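Local coordinates for protein glycoside Hydrolase (Bacteroides uniformis, PDB 5TA0) that probably cleaves agarose-type galactan chains as a glycoside hydrolase of a gut bacterium's agarose-degrading pathway, and binds neoagarooctaose in its barrel domain, at residues A[471-476]-A[511-516]; A[560-565]-A[608-613]; A[579-584]-A[617-622]. All coordinates share one frame; numbering follows the deposited sequence.

From the N terminus, the chain reaches contact 1 first: 471-476 pairs with 511-516, closing a helix-free and largely strand excursion of 34 residues inside the nine-stranded sheet of the first beta-sandwich domain. That contact is complete before contact 2 opens, and their nearest atoms stay about 22 Å apart. Contacts 2 and 3 belong to the C-terminal domain and cross, closing overlapping excursions of 42 and 32 residues: 560-565 is followed by 579-584, then by their respective partners 608-613 and 617-622. Contact 2 lies at one border of a five-stranded sheet, contact 3 in a four-stranded antiparallel one. The two sheets meet where Ile562 CD1 packs against Val580 CG2 at 3.5 Å and against Ile621.

Contact 1 of 3, residues A[471-476]-A[511-516]; sequences KSIEVR and ICYNFD
Cys512, Lys471 and Asn514 bury the largest areas where strands 472-476 and 511-514 run antiparallel, the N-to-C directions of these short segments 168° apart. Cys512 pairs with Glu474 through two backbone bonds, Glu474 N to Cys512 O at 2.9 Å and Cys512 N to Glu474 O at 2.8 Å. Cys512 SG sits over one face of the Arg476 guanidinium, displaced from its centre and 3.6 Å from Arg476 NE. That group is held by Glu474 OE2, which lies nearly in its plane and takes a 2.8 Å salt bridge from Arg476 NE; Asp419 and the carbonyls of Leu416 and Lys418 bind its other nitrogens. At the opposite end, Lys471 and Ser472 both face Asn514 in a classic beta bulge. With CG anti to the backbone N (chi1 157°) and the chain extended beyond it, Lys471 runs alongside Asn514, its CD 3.4 Å from Asn514 OD1. Asn514 ND2 turns instead to Asn444. On the face opposite Glu474 and Cys512, Ile473 CG2 touches Ile511 CG2 at 3.6 Å, while Ile473 CG1 meets the Tyr513 ring obliquely. Strand 472-481 is bonded on its far side to 487-495, and 508-514 to 444-451; Leu461 of strand 457-464 packs against Ile511 and Tyr513.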
# COMPACT_ATOMS: atom_id res chain seq x y z
N LYS A 471 -20.66 -25.02 -11.54
CA LYS A 471 -20.17 -26.35 -11.92
C LYS A 471 -19.21 -26.87 -10.84
O LYS A 471 -19.27 -28.04 -10.45
CB LYS A 471 -19.54 -26.25 -13.32
CG LYS A 471 -18.53 -27.26 -13.79
CD LYS A 471 -18.07 -26.87 -15.19
CE LYS A 471 -16.80 -27.57 -15.60
NZ LYS A 471 -16.45 -27.22 -17.01
N SER A 472 -18.34 -26.00 -10.32
CA SER A 472 -17.43 -26.39 -9.24
C SER A 472 -17.08 -25.18 -8.37
O SER A 472 -17.22 -24.03 -8.82
CB SER A 472 -16.16 -26.99 -9.80
OG SER A 472 -15.44 -26.01 -10.53
N ILE A 473 -16.64 -25.47 -7.15
CA ILE A 473 -16.16 -24.45 -6.19
C ILE A 473 -14.82 -24.92 -5.67
O ILE A 473 -14.72 -26.03 -5.13
CB ILE A 473 -17.16 -24.26 -5.02
CG1 ILE A 473 -18.56 -23.92 -5.57
CG2 ILE A 473 -16.67 -23.18 -4.04
CD1 ILE A 473 -19.64 -23.80 -4.55
N GLU A 474 -13.78 -24.09 -5.85
CA GLU A 474 -12.49 -24.31 -5.20
C GLU A 474 -12.36 -23.31 -4.05
O GLU A 474 -12.44 -22.10 -4.26
CB GLU A 474 -11.33 -24.17 -6.17
CG GLU A 474 -9.97 -24.25 -5.51
CD GLU A 474 -8.81 -24.24 -6.47
OE1 GLU A 474 -8.60 -25.24 -7.20
OE2 GLU A 474 -8.03 -23.27 -6.46
N VAL A 475 -12.15 -23.83 -2.84
CA VAL A 475 -11.90 -23.02 -1.66
C VAL A 475 -10.42 -22.98 -1.40
O VAL A 475 -9.76 -24.03 -1.35
CB VAL A 475 -12.59 -23.63 -0.41
CG1 VAL A 475 -12.27 -22.85 0.86
CG2 VAL A 475 -14.10 -23.74 -0.65
N ARG A 476 -9.89 -21.78 -1.20
CA ARG A 476 -8.50 -21.58 -0.77
C ARG A 476 -8.53 -20.80 0.55
O ARG A 476 -9.17 -19.76 0.63
CB ARG A 476 -7.74 -20.77 -1.80
CG ARG A 476 -7.82 -21.28 -3.23
CD ARG A 476 -7.17 -20.29 -4.17
NE ARG A 476 -7.29 -20.69 -5.56
CZ ARG A 476 -6.89 -19.93 -6.57
NH1 ARG A 476 -6.37 -18.73 -6.33
NH2 ARG A 476 -7.02 -20.35 -7.81
N ILE A 511 -12.50 -17.88 -2.75
CA ILE A 511 -13.46 -18.91 -3.20
C ILE A 511 -13.63 -18.72 -4.69
O ILE A 511 -13.96 -17.63 -5.15
CB ILE A 511 -14.79 -18.77 -2.46
CG1 ILE A 511 -14.59 -18.86 -0.94
CG2 ILE A 511 -15.78 -19.84 -2.93
CD1 ILE A 511 -15.67 -18.23 -0.12
N CYS A 512 -13.34 -19.77 -5.45
CA CYS A 512 -13.35 -19.72 -6.90
C CYS A 512 -14.57 -20.50 -7.40
O CYS A 512 -14.62 -21.72 -7.28
CB CYS A 512 -12.05 -20.30 -7.47
SG CYS A 512 -10.54 -19.67 -6.69
N TYR A 513 -15.55 -19.78 -7.95
CA TYR A 513 -16.74 -20.42 -8.54
C TYR A 513 -16.49 -20.56 -10.02
O TYR A 513 -16.08 -19.60 -10.67
CB TYR A 513 -17.98 -19.58 -8.32
CG TYR A 513 -18.34 -19.33 -6.87
CD1 TYR A 513 -19.25 -20.13 -6.19
CD2 TYR A 513 -17.77 -18.28 -6.17
CE1 TYR A 513 -19.59 -19.89 -4.87
CE2 TYR A 513 -18.10 -18.03 -4.85
CZ TYR A 513 -19.00 -18.83 -4.19
OH TYR A 513 -19.30 -18.57 -2.89
N ASN A 514 -16.72 -21.76 -10.58
CA ASN A 514 -16.64 -21.96 -12.01
C ASN A 514 -18.04 -22.30 -12.54
O ASN A 514 -18.70 -23.19 -12.01
CB ASN A 514 -15.66 -23.08 -12.34
CG ASN A 514 -15.53 -23.31 -13.83
OD1 ASN A 514 -15.98 -24.34 -14.34
ND2 ASN A 514 -14.96 -22.36 -14.54
N PHE A 515 -18.48 -21.56 -13.55
CA PHE A 515 -19.80 -21.75 -14.15
C PHE A 515 -19.71 -22.37 -15.54
O PHE A 515 -18.69 -22.28 -16.21
CB PHE A 515 -20.53 -20.40 -14.20
CG PHE A 515 -20.95 -19.89 -12.86
CD1 PHE A 515 -22.19 -20.20 -12.34
CD2 PHE A 515 -20.08 -19.11 -12.09
CE1 PHE A 515 -22.58 -19.72 -11.09
CE2 PHE A 515 -20.46 -18.65 -10.85
CZ PHE A 515 -21.71 -18.94 -10.33
N ASP A 516 -20.81 -23.01 -15.95
CA ASP A 516 -20.94 -23.61 -17.28
C ASP A 516 -20.66 -22.58 -18.41
O ASP A 516 -20.01 -22.87 -19.40
CB ASP A 516 -22.38 -24.12 -17.52
CG ASP A 516 -22.84 -25.25 -16.58
OD1 ASP A 516 -22.14 -26.25 -16.47
OD2 ASP A 516 -23.98 -25.16 -16.01
O HOH W 1 -13.88 -23.58 -9.22

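Contact 2 of 3, residues A[560-565]-A[608-613]; sequences AVIRLG and VPVDYS
Ile562 and Val608 form the hydrogen-bonded pair of this antiparallel contact, with Ile562 N giving to Val608 O at 2.8 Å and Val608 N to Ile562 O at 2.7 Å. One residue along, Val561 faces Pro609 as a non-hydrogen-bonded pair, and Val610 N then bonds to Ala560 O from above the carbonyl plane, 41° out of it. Followed outward, Ile562 has its CB 3.9 Å from Val608 O and 4.4 Å from Val608 CB. CG1, placed beside the backbone N by a chi1 of -74°, comes to 4.1 Å from Val610 CG1, and CD1 at the tip stays equally close to that same methyl, the two side chains crossing obliquely. Val610 CG1 stands between its own backbone N and carbonyl carbon (chi1 58°), a placing that also brings it within 3.6 Å of Ala560 CB. Ala560 CB in turn approaches the edge of the Tyr612 ring, whose hydroxyl is hydrogen-bonded to Asn641 OD1 and Thr555 N. A water bridges the end of the pairing, accepting from Ala560 N and donating to Val610 O. Past Val610 the chain bends in an Asx turn, in which Asp611 OD2 accepts from both Ser613 N and Ser613 OG. Strand 602-609 borders the five-stranded sheet, 558-568 being its neighbour; 631-642 flanks the latter on its other side, with Met637 against Ile562, while Leu578 of strand 577-580 packs on Val608.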
# COMPACT_ATOMS: atom_id res chain seq x y z
N ALA A 560 -25.20 4.56 1.35
CA ALA A 560 -24.18 5.51 1.75
C ALA A 560 -23.54 5.18 3.08
O ALA A 560 -24.16 4.58 3.96
CB ALA A 560 -24.76 6.91 1.81
N VAL A 561 -22.29 5.62 3.21
CA VAL A 561 -21.49 5.46 4.42
C VAL A 561 -20.77 6.75 4.75
O VAL A 561 -19.99 7.27 3.92
CB VAL A 561 -20.45 4.33 4.25
CG1 VAL A 561 -19.57 4.22 5.53
CG2 VAL A 561 -21.13 3.01 3.93
N ILE A 562 -20.97 7.26 5.97
CA ILE A 562 -20.23 8.41 6.45
C ILE A 562 -19.00 7.89 7.17
O ILE A 562 -19.06 6.90 7.91
CB ILE A 562 -21.12 9.33 7.33
CG1 ILE A 562 -22.07 10.09 6.42
CG2 ILE A 562 -20.27 10.27 8.18
CD1 ILE A 562 -23.19 10.80 7.15
N ARG A 563 -17.87 8.56 6.94
CA ARG A 563 -16.56 8.11 7.40
C ARG A 563 -15.99 9.13 8.40
O ARG A 563 -15.52 10.19 7.99
CB ARG A 563 -15.62 7.94 6.20
CG ARG A 563 -16.13 6.98 5.12
CD ARG A 563 -15.28 7.07 3.86
NE ARG A 563 -13.90 6.71 4.17
CZ ARG A 563 -13.43 5.47 4.31
NH1 ARG A 563 -14.18 4.41 4.00
NH2 ARG A 563 -12.19 5.27 4.73
N LEU A 564 -16.06 8.82 9.69
CA LEU A 564 -15.65 9.73 10.74
C LEU A 564 -14.26 9.41 11.21
O LEU A 564 -14.06 8.44 11.92
CB LEU A 564 -16.61 9.66 11.94
CG LEU A 564 -18.07 9.88 11.63
CD1 LEU A 564 -18.87 9.75 12.94
CD2 LEU A 564 -18.32 11.24 11.00
N GLY A 565 -13.27 10.20 10.77
CA GLY A 565 -11.91 10.00 11.29
C GLY A 565 -11.81 10.65 12.67
O GLY A 565 -12.01 11.86 12.78
N VAL A 608 -20.07 4.72 9.24
CA VAL A 608 -21.43 4.89 9.72
C VAL A 608 -22.40 4.76 8.54
O VAL A 608 -22.51 5.68 7.72
CB VAL A 608 -21.61 6.26 10.38
CG1 VAL A 608 -23.03 6.39 10.95
CG2 VAL A 608 -20.57 6.49 11.49
N PRO A 609 -23.11 3.62 8.43
CA PRO A 609 -24.15 3.55 7.40
C PRO A 609 -25.20 4.63 7.63
O PRO A 609 -25.53 4.96 8.78
CB PRO A 609 -24.75 2.16 7.62
CG PRO A 609 -23.63 1.37 8.21
CD PRO A 609 -22.99 2.35 9.16
N VAL A 610 -25.70 5.23 6.56
CA VAL A 610 -26.68 6.31 6.67
C VAL A 610 -27.79 6.09 5.65
O VAL A 610 -27.55 5.77 4.50
CB VAL A 610 -26.06 7.72 6.53
CG1 VAL A 610 -25.33 7.90 5.22
CG2 VAL A 610 -27.12 8.80 6.73
N ASP A 611 -29.02 6.24 6.11
CA ASP A 611 -30.20 6.12 5.26
C ASP A 611 -30.05 7.08 4.07
O ASP A 611 -29.93 8.29 4.24
CB ASP A 611 -31.41 6.47 6.15
CG ASP A 611 -32.74 6.45 5.44
OD1 ASP A 611 -33.74 6.70 6.16
OD2 ASP A 611 -32.82 6.23 4.22
N TYR A 612 -30.10 6.50 2.87
CA TYR A 612 -29.94 7.27 1.62
C TYR A 612 -30.95 8.42 1.49
O TYR A 612 -30.62 9.48 0.98
CB TYR A 612 -30.05 6.33 0.43
CG TYR A 612 -29.52 6.84 -0.90
CD1 TYR A 612 -28.15 7.04 -1.11
CD2 TYR A 612 -30.39 7.09 -1.95
CE1 TYR A 612 -27.67 7.46 -2.33
CE2 TYR A 612 -29.92 7.51 -3.17
CZ TYR A 612 -28.57 7.70 -3.35
OH TYR A 612 -28.13 8.12 -4.58
N SER A 613 -32.17 8.21 2.00
CA SER A 613 -33.22 9.24 1.94
C SER A 613 -32.94 10.50 2.73
O SER A 613 -33.52 11.53 2.43
CB SER A 613 -34.58 8.65 2.35
OG SER A 613 -34.60 8.30 3.73
O HOH W 2 -27.33 3.54 3.08

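Contact 3 of 3, residues A[579-584]-A[617-622]; sequences LVNGKK and GNNTIS. With EDO (1,2-ethanediol), chain T.
A type I' turn from Val580 to Lys583 closes the beta-hairpin of strands 577-580 and 583-585, and its first corner, Asn581, is tied to strand 619-622 by backbone and side chain together. Asn581 N donates to Thr620 O at 2.8 Å. Its CG, beside the backbone N (chi1 -61°), carries the amide to that strand, where Asn581 OD1 accepts Thr620 N at 2.9 Å, the donor tilted 29° from the amide plane. Asn581 ND2 reaches Asn619 OD1 at 3.0 Å, in plane and on a lone pair, the two amide planes inclined by 29°. These bonds fix the rotation of the Asn581 amide, while ND2 also gives to Ile614 O and Asn619 OD1 also accepts from Lys616 N. An alanine here is likely to leave Thr620 N without its acceptor and the Asn619 amide less firmly oriented. Leu579 and Ser622 exchange two backbone bonds, Ser622 N meeting Leu579 O at 2.8 Å. A water accepts from Gly582 N and donates to Thr620 O. Asn618 grips a 1,2-ethanediol, probably from the crystallisation liquor, through both amide atoms. Strand 619-624 lies between 577-580 and 545-549; the face of Val580 and Ile621 lies against strand 558-568, with Val635 of strand 631-642 on Ile621.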
# COMPACT_ATOMS: atom_id res chain seq x y z
N LEU A 579 -25.92 14.16 13.68
CA LEU A 579 -27.05 14.63 12.91
C LEU A 579 -26.61 14.86 11.48
O LEU A 579 -25.60 15.52 11.24
CB LEU A 579 -27.57 15.96 13.48
CG LEU A 579 -28.04 15.96 14.94
CD1 LEU A 579 -28.39 17.37 15.38
CD2 LEU A 579 -29.23 15.03 15.10
N VAL A 580 -27.38 14.33 10.53
CA VAL A 580 -27.12 14.52 9.11
C VAL A 580 -28.34 15.25 8.57
O VAL A 580 -29.46 14.72 8.63
CB VAL A 580 -26.89 13.19 8.38
CG1 VAL A 580 -26.64 13.44 6.90
CG2 VAL A 580 -25.71 12.44 8.99
N ASN A 581 -28.13 16.45 8.07
CA ASN A 581 -29.24 17.30 7.63
C ASN A 581 -30.35 17.42 8.70
O ASN A 581 -31.54 17.36 8.38
CB ASN A 581 -29.78 16.81 6.30
CG ASN A 581 -28.71 16.86 5.23
OD1 ASN A 581 -27.89 17.77 5.24
ND2 ASN A 581 -28.70 15.88 4.33
N GLY A 582 -29.91 17.57 9.94
CA GLY A 582 -30.83 17.70 11.07
C GLY A 582 -31.45 16.41 11.59
O GLY A 582 -32.19 16.47 12.58
N LYS A 583 -31.17 15.27 10.97
CA LYS A 583 -31.76 13.98 11.36
C LYS A 583 -30.76 13.13 12.11
O LYS A 583 -29.59 13.02 11.69
CB LYS A 583 -32.23 13.21 10.12
CG LYS A 583 -33.21 13.96 9.22
CD LYS A 583 -34.54 14.21 9.88
N LYS A 584 -31.19 12.50 13.20
CA LYS A 584 -30.33 11.63 13.99
C LYS A 584 -29.93 10.38 13.22
O LYS A 584 -30.75 9.75 12.56
CB LYS A 584 -31.01 11.22 15.31
CG LYS A 584 -30.09 10.39 16.20
CD LYS A 584 -30.61 10.24 17.62
CE LYS A 584 -29.64 9.38 18.42
NZ LYS A 584 -28.32 10.04 18.61
N GLY A 617 -28.02 16.93 -2.05
CA GLY A 617 -26.81 17.39 -2.75
C GLY A 617 -25.84 18.10 -1.85
O GLY A 617 -24.63 17.84 -1.91
N ASN A 618 -26.35 19.00 -1.00
CA ASN A 618 -25.52 19.70 -0.02
C ASN A 618 -25.92 19.23 1.36
O ASN A 618 -27.10 19.32 1.77
CB ASN A 618 -25.67 21.22 -0.15
CG ASN A 618 -25.18 21.76 -1.49
OD1 ASN A 618 -24.39 21.14 -2.19
ND2 ASN A 618 -25.71 22.94 -1.87
N ASN A 619 -24.96 18.70 2.10
CA ASN A 619 -25.22 17.98 3.34
C ASN A 619 -24.49 18.59 4.50
O ASN A 619 -23.31 18.94 4.38
CB ASN A 619 -24.78 16.53 3.20
CG ASN A 619 -25.49 15.83 2.07
OD1 ASN A 619 -26.62 15.38 2.25
ND2 ASN A 619 -24.87 15.77 0.91
N THR A 620 -25.17 18.67 5.65
CA THR A 620 -24.59 19.21 6.87
C THR A 620 -24.49 18.05 7.87
O THR A 620 -25.51 17.43 8.20
CB THR A 620 -25.48 20.35 7.41
OG1 THR A 620 -25.60 21.37 6.40
CG2 THR A 620 -24.90 20.95 8.68
N ILE A 621 -23.27 17.75 8.35
CA ILE A 621 -22.99 16.63 9.23
C ILE A 621 -22.50 17.22 10.55
O ILE A 621 -21.46 17.89 10.57
CB ILE A 621 -21.93 15.69 8.61
CG1 ILE A 621 -22.54 15.01 7.36
CG2 ILE A 621 -21.45 14.67 9.64
CD1 ILE A 621 -21.54 14.37 6.40
N SER A 622 -23.26 17.01 11.63
CA SER A 622 -22.99 17.60 12.94
C SER A 622 -22.60 16.51 13.92
O SER A 622 -23.27 15.50 14.01
CB SER A 622 -24.25 18.35 13.40
OG SER A 622 -24.29 18.55 14.78
C1 EDO T . -24.51 24.10 -5.15
O1 EDO T . -24.84 24.70 -3.92
C2 EDO T . -23.14 23.48 -5.18
O2 EDO T . -23.07 22.43 -4.24
O HOH W 3 -27.13 18.14 10.54